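Local coordinates for DNA mismatch repair protein MutS (Thermus aquaticus, PDB 1EWQ) that takes part in DNA mismatch repair, binding mismatched DNA and coupling this damage sensing to ATP, with a weak ATPase activity of its own, at residues R258-F263 against D620-R625; S290-P295 against I599-Q604; A647-E652 against V659-V664. All blocks are in the same frame, centred on the assembly; numbering follows the deposited sequence.

Interaction 1: R258-F263 against D620-R625; sequences RALEVF and DGIYTR
A259, the last residue of helix 254-259, and L260 just after it lie against two residues of strand 621-625, I622 and T624. All four side chains leave the backbone toward the opposing segment, and no hydrogen bond passes between the segments. The closest approach is A259 CB to T624 OG1, 3.5 Å, a methyl beside a hydroxyl. L260 spreads its two methyls along the strand: CD1 reaches T624 CG2 at 4.2 Å and CD2 reaches I622 CG2 at 4.3 Å. I622 and T624 are two residues apart, so they share one face of the strand, and the fork of L260 spans that spacing. The torsions of L260, chi1 -98° and chi2 23°, lie off the staggered positions.

In T624, chi1 of 65° sets OG1 between the backbone N and the carbonyl carbon, where it is the atom that meets the A259 methyl, while CG2 lies beside the backbone N and touches L260. A turn of helix earlier, T256 uses its hydroxyl on the strand backbone, hydrogen-bonding to I622 O and, weakly, to T624 N. L260 also touches A597 and L598 of helix 589-603, and I622 touches A597, so the leucine is wedged between strand and helix. Behind it the chain turns off: E261 has positive phi, and its N makes a weak 3.1 Å bond to R258 O. The arrangement is a helix ended by a Schellman motif and packed by its end against the edge strand 621-625 of the P-loop ATPase sheet, where MutS domain III meets domain V.

Interaction 2: S290-P295 against I599-Q604; sequences SWLRHP and IALLAQ
P295 meets L601 and Q604, while L292 reaches L601 from one helical turn back, and all four residues are buried. The apolar contacts come first. P295 CG stands 3.4 Å from L601 CD1, tighter than ordinary van der Waals contact between carbons, and the two side chains cross obliquely. L601 brings that methyl up because its CG is anti to the backbone N (chi1 176°), which swings the branch out from its helix toward the proline ring. L292 adds a looser touch, CD2 to L601 CG at 4.4 Å. The last of these packing pairs is P295 CB against Q604 CB, 3.9 Å apart.

A second kind of contact sets the proline against a backbone carbonyl. Q604 O lies 3.4 Å from P295 CA and 3.5 Å from P295 CB, and the CA atoms of the two residues approach to 5.2 Å. H294 and Q604 are the first residues to leave helical torsions; the close approach thus falls where both helices end.

Hydrogen bonds do not link the segments directly, but they run just beside them. The extended Q604 side chain gives NE2 to two carbonyls, F619 O and L296 O, and its backbone also bonds with L296. P295 has a backbone bond with M250. The glutamine is thus held at both its backbone and its amide.

Around this junction, helix 272-276 touches both segments, F273 against L292 and L272 against L601. L252 touches P295. On the remote side of helix 589-603, I599 and A603 rest on L616 of strand 613-616.

Interaction 3: A647-E652 against V659-V664; sequences ALILKE and VLLDEV
The backbone bond K651 N to A647 O, 3.0 Å, is a sound helical bond of the turn that presents I649 to V659 and L661 on strand 657-662. Within 647-652, I649 alone touches 659-664. Its CG2 meets V659 CG1 at 3.9 Å, and its CD1 reaches L661 CD2 at 4.1 Å. One branch therefore serves each strand residue: CG2 lies anti to the backbone N, while CG1, with chi1 at -65°, carries CD1 onward to L661, and the I649 and L661 side chains run antiparallel alongside one another. V659 and L661 lie two apart on one face of the strand, and L684 of helix 670-687 touches both. I649 and L661 also meet R625 of the neighbouring strand.

Strand 621-625, helix 638-652 and strand 657-662 form a beta-alpha-beta crossover, and the VLLDE sequence fits a Walker B strand. At the outer side of the helix, K651 NZ bonds to G746 O of the second subunit. Chemically the contact is methyl against methyl, with no hydrogen bond or salt bridge across it, so shape and burial hold helix to strand rather than directional bonds.

From the N terminus, residues 258-263 come first and 290-295 next; their partners, 599-604 and 620-625, follow in reverse order. Interaction 1 therefore closes a long loop that encloses the shorter one closed by interaction 2, and both join MutS domain III to the ATPase domain V. They touch directly: V262 packs on L601, and F263 on L292. Interaction 3 opens only after interaction 1 has closed, and shuts a short local loop within domain V. It adjoins interaction 1 through the sheet, where Y623 and R625 bond to the backbone of L660. Interactions 2 and 3 do not meet, their nearest atoms being about 9 Å apart.

Interaction 1: R258-F263 against D620-R625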
loop_
_atom_site.group_PDB
_atom_site.type_symbol
_atom_site.label_atom_id
_atom_site.label_comp_id
_atom_site.label_asym_id
_atom_site.label_seq_id
_atom_site.Cartn_x
_atom_site.Cartn_y
_atom_site.Cartn_z
ATOM N N ARG C 258 18.708 -7.750 -9.198
ATOM C CA ARG C 258 17.407 -7.232 -9.629
ATOM C C ARG C 258 16.986 -7.792 -10.986
ATOM O O ARG C 258 15.837 -8.215 -11.153
ATOM C CB ARG C 258 17.422 -5.697 -9.724
ATOM C CG ARG C 258 17.345 -4.945 -8.394
ATOM C CD ARG C 258 17.368 -3.427 -8.611
ATOM N NE ARG C 258 17.128 -2.672 -7.383
ATOM C CZ ARG C 258 15.968 -2.658 -6.723
ATOM N NH1 ARG C 258 14.937 -3.361 -7.172
ATOM N NH2 ARG C 258 15.832 -1.939 -5.616
ATOM N N ALA C 259 17.900 -7.782 -11.955
ATOM C CA ALA C 259 17.581 -8.280 -13.287
ATOM C C ALA C 259 17.297 -9.774 -13.290
ATOM O O ALA C 259 16.519 -10.254 -14.105
ATOM C CB ALA C 259 18.716 -7.955 -14.276
ATOM N N LEU C 260 17.927 -10.506 -12.379
ATOM C CA LEU C 260 17.737 -11.952 -12.276
ATOM C C LEU C 260 16.633 -12.319 -11.284
ATOM O O LEU C 260 16.316 -13.497 -11.104
ATOM C CB LEU C 260 19.043 -12.619 -11.842
ATOM C CG LEU C 260 19.979 -13.254 -12.876
ATOM C CD1 LEU C 260 19.770 -12.664 -14.277
ATOM C CD2 LEU C 260 21.406 -13.092 -12.386
ATOM N N GLU C 261 16.058 -11.313 -10.633
ATOM C CA GLU C 261 14.999 -11.537 -9.658
ATOM C C GLU C 261 15.364 -12.657 -8.684
ATOM O O GLU C 261 14.598 -13.594 -8.487
ATOM C CB GLU C 261 13.687 -11.884 -10.375
ATOM C CG GLU C 261 13.291 -10.883 -11.442
ATOM C CD GLU C 261 11.969 -11.208 -12.093
ATOM O OE1 GLU C 261 10.916 -10.785 -11.567
ATOM O OE2 GLU C 261 11.988 -11.897 -13.130
ATOM N N VAL C 262 16.544 -12.559 -8.085
ATOM C CA VAL C 262 16.995 -13.568 -7.135
ATOM C C VAL C 262 16.189 -13.516 -5.839
ATOM O O VAL C 262 15.684 -14.541 -5.367
ATOM C CB VAL C 262 18.489 -13.389 -6.786
ATOM C CG1 VAL C 262 18.907 -14.435 -5.764
ATOM C CG2 VAL C 262 19.340 -13.512 -8.042
ATOM N N PHE C 263 16.063 -12.318 -5.278
ATOM C CA PHE C 263 15.336 -12.129 -4.030
ATOM C C PHE C 263 14.051 -11.318 -4.178
ATOM O O PHE C 263 13.115 -11.492 -3.401
ATOM C CB PHE C 263 16.243 -11.451 -2.996
ATOM C CG PHE C 263 17.442 -12.262 -2.627
ATOM C CD1 PHE C 263 18.720 -11.778 -2.858
ATOM C CD2 PHE C 263 17.296 -13.515 -2.048
ATOM C CE1 PHE C 263 19.829 -12.524 -2.519
ATOM C CE2 PHE C 263 18.410 -14.274 -1.704
ATOM C CZ PHE C 263 19.677 -13.781 -1.938
ATOM N N ASP C 620 33.583 -15.610 -11.454
ATOM C CA ASP C 620 33.929 -14.750 -10.327
ATOM C C ASP C 620 32.830 -13.713 -10.097
ATOM O O ASP C 620 32.808 -13.024 -9.078
ATOM C CB ASP C 620 35.292 -14.079 -10.558
ATOM C CG ASP C 620 35.273 -13.060 -11.675
ATOM O OD1 ASP C 620 34.293 -13.004 -12.447
ATOM O OD2 ASP C 620 36.264 -12.308 -11.787
ATOM N N GLY C 621 31.896 -13.641 -11.042
ATOM C CA GLY C 621 30.793 -12.700 -10.936
ATOM C C GLY C 621 29.879 -12.727 -12.146
ATOM O O GLY C 621 30.280 -13.139 -13.236
ATOM N N ILE C 622 28.633 -12.318 -11.952
ATOM C CA ILE C 622 27.677 -12.266 -13.052
ATOM C C ILE C 622 27.282 -10.807 -13.214
ATOM O O ILE C 622 26.794 -10.186 -12.269
ATOM C CB ILE C 622 26.431 -13.095 -12.755
ATOM C CG1 ILE C 622 26.809 -14.572 -12.622
ATOM C CG2 ILE C 622 25.404 -12.886 -13.854
ATOM C CD1 ILE C 622 25.691 -15.446 -12.081
ATOM N N TYR C 623 27.508 -10.264 -14.408
ATOM C CA TYR C 623 27.197 -8.864 -14.688
ATOM C C TYR C 623 26.180 -8.715 -15.806
ATOM O O TYR C 623 26.426 -9.117 -16.941
ATOM C CB TYR C 623 28.476 -8.103 -15.051
ATOM C CG TYR C 623 29.568 -8.254 -14.018
ATOM C CD1 TYR C 623 30.656 -9.109 -14.234
ATOM C CD2 TYR C 623 29.499 -7.569 -12.804
ATOM C CE1 TYR C 623 31.655 -9.279 -13.260
ATOM C CE2 TYR C 623 30.486 -7.735 -11.824
ATOM C CZ TYR C 623 31.560 -8.589 -12.057
ATOM O OH TYR C 623 32.516 -8.749 -11.071
ATOM N N THR C 624 25.040 -8.115 -15.479
ATOM C CA THR C 624 23.972 -7.926 -16.442
ATOM C C THR C 624 23.723 -6.471 -16.827
ATOM O O THR C 624 24.020 -5.539 -16.073
ATOM C CB THR C 624 22.636 -8.495 -15.899
ATOM O OG1 THR C 624 22.225 -7.744 -14.748
ATOM C CG2 THR C 624 22.793 -9.960 -15.507
ATOM N N ARG C 625 23.162 -6.314 -18.021
ATOM C CA ARG C 625 22.768 -5.032 -18.589
ATOM C C ARG C 625 21.530 -5.459 -19.395
ATOM O O ARG C 625 21.574 -5.565 -20.620
ATOM C CB ARG C 625 23.870 -4.480 -19.507
ATOM C CG ARG C 625 23.781 -2.973 -19.820
ATOM C CD ARG C 625 22.441 -2.553 -20.418
ATOM N NE ARG C 625 21.392 -2.432 -19.404
ATOM C CZ ARG C 625 20.085 -2.495 -19.663
ATOM N NH1 ARG C 625 19.650 -2.684 -20.902
ATOM N NH2 ARG C 625 19.207 -2.357 -18.678
#

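Interaction 2: S290-P295 against I599-Q604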
loop_
_atom_site.group_PDB
_atom_site.type_symbol
_atom_site.label_atom_id
_atom_site.label_comp_id
_atom_site.label_asym_id
_atom_site.label_seq_id
_atom_site.Cartn_x
_atom_site.Cartn_y
_atom_site.Cartn_z
ATOM N N SER C 290 21.837 -16.995 2.706
ATOM C CA SER C 290 23.222 -16.581 2.885
ATOM C C SER C 290 24.102 -17.136 1.765
ATOM O O SER C 290 25.018 -16.457 1.282
ATOM C CB SER C 290 23.732 -17.068 4.234
ATOM O OG SER C 290 25.019 -16.547 4.491
ATOM N N TRP C 291 23.811 -18.373 1.357
ATOM C CA TRP C 291 24.556 -19.041 0.294
ATOM C C TRP C 291 24.261 -18.362 -1.038
ATOM O O TRP C 291 25.160 -18.157 -1.844
ATOM C CB TRP C 291 24.187 -20.531 0.222
ATOM C CG TRP C 291 24.761 -21.363 1.357
ATOM C CD1 TRP C 291 25.456 -20.907 2.445
ATOM C CD2 TRP C 291 24.685 -22.788 1.499
ATOM N NE1 TRP C 291 25.817 -21.960 3.253
ATOM C CE2 TRP C 291 25.356 -23.125 2.697
ATOM C CE3 TRP C 291 24.115 -23.813 0.726
ATOM C CZ2 TRP C 291 25.472 -24.446 3.145
ATOM C CZ3 TRP C 291 24.234 -25.132 1.170
ATOM C CH2 TRP C 291 24.908 -25.433 2.370
ATOM N N LEU C 292 23.000 -18.019 -1.270
ATOM C CA LEU C 292 22.636 -17.331 -2.504
ATOM C C LEU C 292 23.244 -15.921 -2.532
ATOM O O LEU C 292 23.642 -15.437 -3.586
ATOM C CB LEU C 292 21.111 -17.244 -2.639
ATOM C CG LEU C 292 20.384 -18.488 -3.164
ATOM C CD1 LEU C 292 18.879 -18.307 -2.992
ATOM C CD2 LEU C 292 20.723 -18.714 -4.633
ATOM N N ARG C 293 23.315 -15.268 -1.374
ATOM C CA ARG C 293 23.878 -13.914 -1.299
ATOM C C ARG C 293 25.345 -13.916 -1.761
ATOM O O ARG C 293 25.793 -13.003 -2.453
ATOM C CB ARG C 293 23.809 -13.375 0.147
ATOM C CG ARG C 293 23.535 -11.884 0.253
ATOM C CD ARG C 293 24.003 -11.276 1.578
ATOM N NE ARG C 293 23.558 -12.005 2.765
ATOM C CZ ARG C 293 22.293 -12.269 3.051
ATOM N NH1 ARG C 293 21.337 -11.869 2.223
ATOM N NH2 ARG C 293 21.984 -12.908 4.172
ATOM N N HIS C 294 26.086 -14.949 -1.366
ATOM C CA HIS C 294 27.502 -15.074 -1.719
ATOM C C HIS C 294 27.858 -16.460 -2.251
ATOM O O HIS C 294 28.310 -17.319 -1.492
ATOM C CB HIS C 294 28.373 -14.786 -0.492
ATOM C CG HIS C 294 28.252 -13.386 0.020
ATOM N ND1 HIS C 294 29.031 -12.351 -0.449
ATOM C CD2 HIS C 294 27.421 -12.846 0.936
ATOM C CE1 HIS C 294 28.683 -11.230 0.156
ATOM N NE2 HIS C 294 27.707 -11.505 1.002
ATOM N N PRO C 295 27.642 -16.701 -3.556
ATOM C CA PRO C 295 27.976 -18.010 -4.136
ATOM C C PRO C 295 29.484 -18.213 -3.997
ATOM O O PRO C 295 30.248 -17.247 -4.043
ATOM C CB PRO C 295 27.553 -17.871 -5.607
ATOM C CG PRO C 295 26.454 -16.812 -5.554
ATOM C CD PRO C 295 26.986 -15.822 -4.543
ATOM N N ILE C 599 21.421 -20.820 -13.902
ATOM C CA ILE C 599 22.007 -22.155 -13.803
ATOM C C ILE C 599 23.379 -22.053 -13.131
ATOM O O ILE C 599 23.708 -22.850 -12.245
ATOM C CB ILE C 599 22.148 -22.797 -15.205
ATOM C CG1 ILE C 599 20.755 -23.162 -15.737
ATOM C CG2 ILE C 599 23.062 -24.017 -15.145
ATOM C CD1 ILE C 599 20.756 -23.549 -17.205
ATOM N N ALA C 600 24.165 -21.062 -13.557
ATOM C CA ALA C 600 25.503 -20.823 -13.001
ATOM C C ALA C 600 25.384 -20.427 -11.529
ATOM O O ALA C 600 26.169 -20.869 -10.686
ATOM C CB ALA C 600 26.203 -19.712 -13.779
ATOM N N LEU C 601 24.394 -19.598 -11.224
ATOM C CA LEU C 601 24.173 -19.153 -9.850
ATOM C C LEU C 601 23.850 -20.338 -8.952
ATOM O O LEU C 601 24.400 -20.470 -7.855
ATOM C CB LEU C 601 23.027 -18.149 -9.800
ATOM C CG LEU C 601 22.571 -17.629 -8.430
ATOM C CD1 LEU C 601 23.762 -17.312 -7.535
ATOM C CD2 LEU C 601 21.716 -16.382 -8.652
ATOM N N LEU C 602 22.953 -21.202 -9.425
ATOM C CA LEU C 602 22.548 -22.377 -8.660
ATOM C C LEU C 602 23.715 -23.338 -8.436
ATOM O O LEU C 602 23.891 -23.867 -7.342
ATOM C CB LEU C 602 21.392 -23.097 -9.368
ATOM C CG LEU C 602 20.042 -22.368 -9.390
ATOM C CD1 LEU C 602 19.045 -23.137 -10.262
ATOM C CD2 LEU C 602 19.517 -22.230 -7.975
ATOM N N ALA C 603 24.517 -23.566 -9.469
ATOM C CA ALA C 603 25.663 -24.459 -9.325
ATOM C C ALA C 603 26.674 -23.931 -8.306
ATOM O O ALA C 603 27.258 -24.701 -7.538
ATOM C CB ALA C 603 26.349 -24.652 -10.666
ATOM N N GLN C 604 26.890 -22.620 -8.291
ATOM C CA GLN C 604 27.866 -22.067 -7.363
ATOM C C GLN C 604 27.340 -21.855 -5.954
ATOM O O GLN C 604 28.001 -21.269 -5.081
ATOM C CB GLN C 604 28.498 -20.808 -7.970
ATOM C CG GLN C 604 29.496 -21.228 -9.073
ATOM C CD GLN C 604 30.194 -20.084 -9.761
ATOM O OE1 GLN C 604 29.840 -19.725 -10.883
ATOM N NE2 GLN C 604 31.194 -19.498 -9.097
#

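Interaction 3: A647-E652 against V659-V664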
loop_
_atom_site.group_PDB
_atom_site.type_symbol
_atom_site.label_atom_id
_atom_site.label_comp_id
_atom_site.label_asym_id
_atom_site.label_seq_id
_atom_site.Cartn_x
_atom_site.Cartn_y
_atom_site.Cartn_z
ATOM N N ALA C 647 29.807 0.714 -18.554
ATOM C CA ALA C 647 31.085 1.142 -17.999
ATOM C C ALA C 647 31.400 0.350 -16.736
ATOM O O ALA C 647 32.485 -0.203 -16.614
ATOM C CB ALA C 647 31.060 2.630 -17.686
ATOM N N LEU C 648 30.466 0.295 -15.793
ATOM C CA LEU C 648 30.711 -0.459 -14.573
ATOM C C LEU C 648 31.089 -1.889 -14.929
ATOM O O LEU C 648 32.023 -2.458 -14.352
ATOM C CB LEU C 648 29.476 -0.473 -13.664
ATOM C CG LEU C 648 29.227 0.754 -12.776
ATOM C CD1 LEU C 648 28.028 0.490 -11.889
ATOM C CD2 LEU C 648 30.462 1.048 -11.907
ATOM N N ILE C 649 30.372 -2.463 -15.892
ATOM C CA ILE C 649 30.649 -3.829 -16.308
ATOM C C ILE C 649 32.063 -3.989 -16.867
ATOM O O ILE C 649 32.764 -4.932 -16.510
ATOM C CB ILE C 649 29.621 -4.310 -17.347
ATOM C CG1 ILE C 649 28.239 -4.378 -16.697
ATOM C CG2 ILE C 649 30.021 -5.673 -17.886
ATOM C CD1 ILE C 649 27.106 -4.731 -17.649
ATOM N N LEU C 650 32.485 -3.064 -17.727
ATOM C CA LEU C 650 33.815 -3.131 -18.331
ATOM C C LEU C 650 34.936 -2.975 -17.321
ATOM O O LEU C 650 36.024 -3.512 -17.507
ATOM C CB LEU C 650 33.967 -2.058 -19.417
ATOM C CG LEU C 650 33.108 -2.283 -20.663
ATOM C CD1 LEU C 650 33.179 -1.079 -21.567
ATOM C CD2 LEU C 650 33.583 -3.524 -21.386
ATOM N N LYS C 651 34.665 -2.246 -16.247
ATOM C CA LYS C 651 35.662 -2.009 -15.217
ATOM C C LYS C 651 35.758 -3.126 -14.176
ATOM O O LYS C 651 36.796 -3.299 -13.545
ATOM C CB LYS C 651 35.374 -0.667 -14.542
ATOM C CG LYS C 651 35.530 0.511 -15.498
ATOM C CD LYS C 651 35.091 1.833 -14.882
ATOM C CE LYS C 651 35.053 2.932 -15.953
ATOM N NZ LYS C 651 34.378 4.178 -15.468
ATOM N N GLU C 652 34.689 -3.891 -13.999
ATOM C CA GLU C 652 34.713 -4.973 -13.023
ATOM C C GLU C 652 34.855 -6.352 -13.661
ATOM O O GLU C 652 35.371 -7.266 -13.028
ATOM C CB GLU C 652 33.459 -4.915 -12.135
ATOM C CG GLU C 652 32.118 -5.184 -12.832
ATOM C CD GLU C 652 30.903 -4.712 -12.008
ATOM O OE1 GLU C 652 31.061 -4.407 -10.800
ATOM O OE2 GLU C 652 29.786 -4.651 -12.573
ATOM N N VAL C 659 29.089 -12.199 -18.510
ATOM C CA VAL C 659 28.496 -10.910 -18.838
ATOM C C VAL C 659 27.270 -11.126 -19.727
ATOM O O VAL C 659 27.341 -11.864 -20.713
ATOM C CB VAL C 659 29.519 -10.020 -19.588
ATOM C CG1 VAL C 659 28.881 -8.709 -19.973
ATOM C CG2 VAL C 659 30.777 -9.793 -18.703
ATOM N N LEU C 660 26.155 -10.483 -19.382
ATOM C CA LEU C 660 24.915 -10.616 -20.147
ATOM C C LEU C 660 24.466 -9.263 -20.682
ATOM O O LEU C 660 24.012 -8.419 -19.918
ATOM C CB LEU C 660 23.802 -11.207 -19.268
ATOM C CG LEU C 660 24.019 -12.570 -18.587
ATOM C CD1 LEU C 660 22.721 -12.982 -17.864
ATOM C CD2 LEU C 660 24.392 -13.620 -19.606
ATOM N N LEU C 661 24.603 -9.051 -21.989
ATOM C CA LEU C 661 24.206 -7.782 -22.588
ATOM C C LEU C 661 22.959 -7.952 -23.436
ATOM O O LEU C 661 22.856 -8.864 -24.254
ATOM C CB LEU C 661 25.339 -7.191 -23.427
ATOM C CG LEU C 661 26.698 -7.004 -22.737
ATOM C CD1 LEU C 661 27.642 -6.280 -23.697
ATOM C CD2 LEU C 661 26.538 -6.224 -21.433
ATOM N N ASP C 662 22.017 -7.043 -23.226
ATOM C CA ASP C 662 20.727 -7.055 -23.902
ATOM C C ASP C 662 20.552 -5.780 -24.723
ATOM O O ASP C 662 20.178 -4.736 -24.193
ATOM C CB ASP C 662 19.636 -7.176 -22.827
ATOM C CG ASP C 662 18.225 -7.182 -23.390
ATOM O OD1 ASP C 662 17.405 -6.340 -22.938
ATOM O OD2 ASP C 662 17.930 -8.030 -24.257
ATOM N N GLU C 663 20.855 -5.876 -26.017
ATOM C CA GLU C 663 20.709 -4.763 -26.954
ATOM C C GLU C 663 21.500 -3.488 -26.616
ATOM O O GLU C 663 21.000 -2.365 -26.750
ATOM C CB GLU C 663 19.217 -4.442 -27.137
ATOM C CG GLU C 663 18.347 -5.691 -27.372
ATOM C CD GLU C 663 16.900 -5.375 -27.735
ATOM O OE1 GLU C 663 16.309 -4.467 -27.121
ATOM O OE2 GLU C 663 16.343 -6.047 -28.627
ATOM N N VAL C 664 22.741 -3.663 -26.181
ATOM C CA VAL C 664 23.598 -2.525 -25.873
ATOM C C VAL C 664 23.875 -1.792 -27.193
ATOM O O VAL C 664 24.274 -2.414 -28.186
ATOM C CB VAL C 664 24.921 -3.005 -25.209
ATOM C CG1 VAL C 664 25.993 -1.923 -25.270
ATOM C CG2 VAL C 664 24.647 -3.366 -23.760
#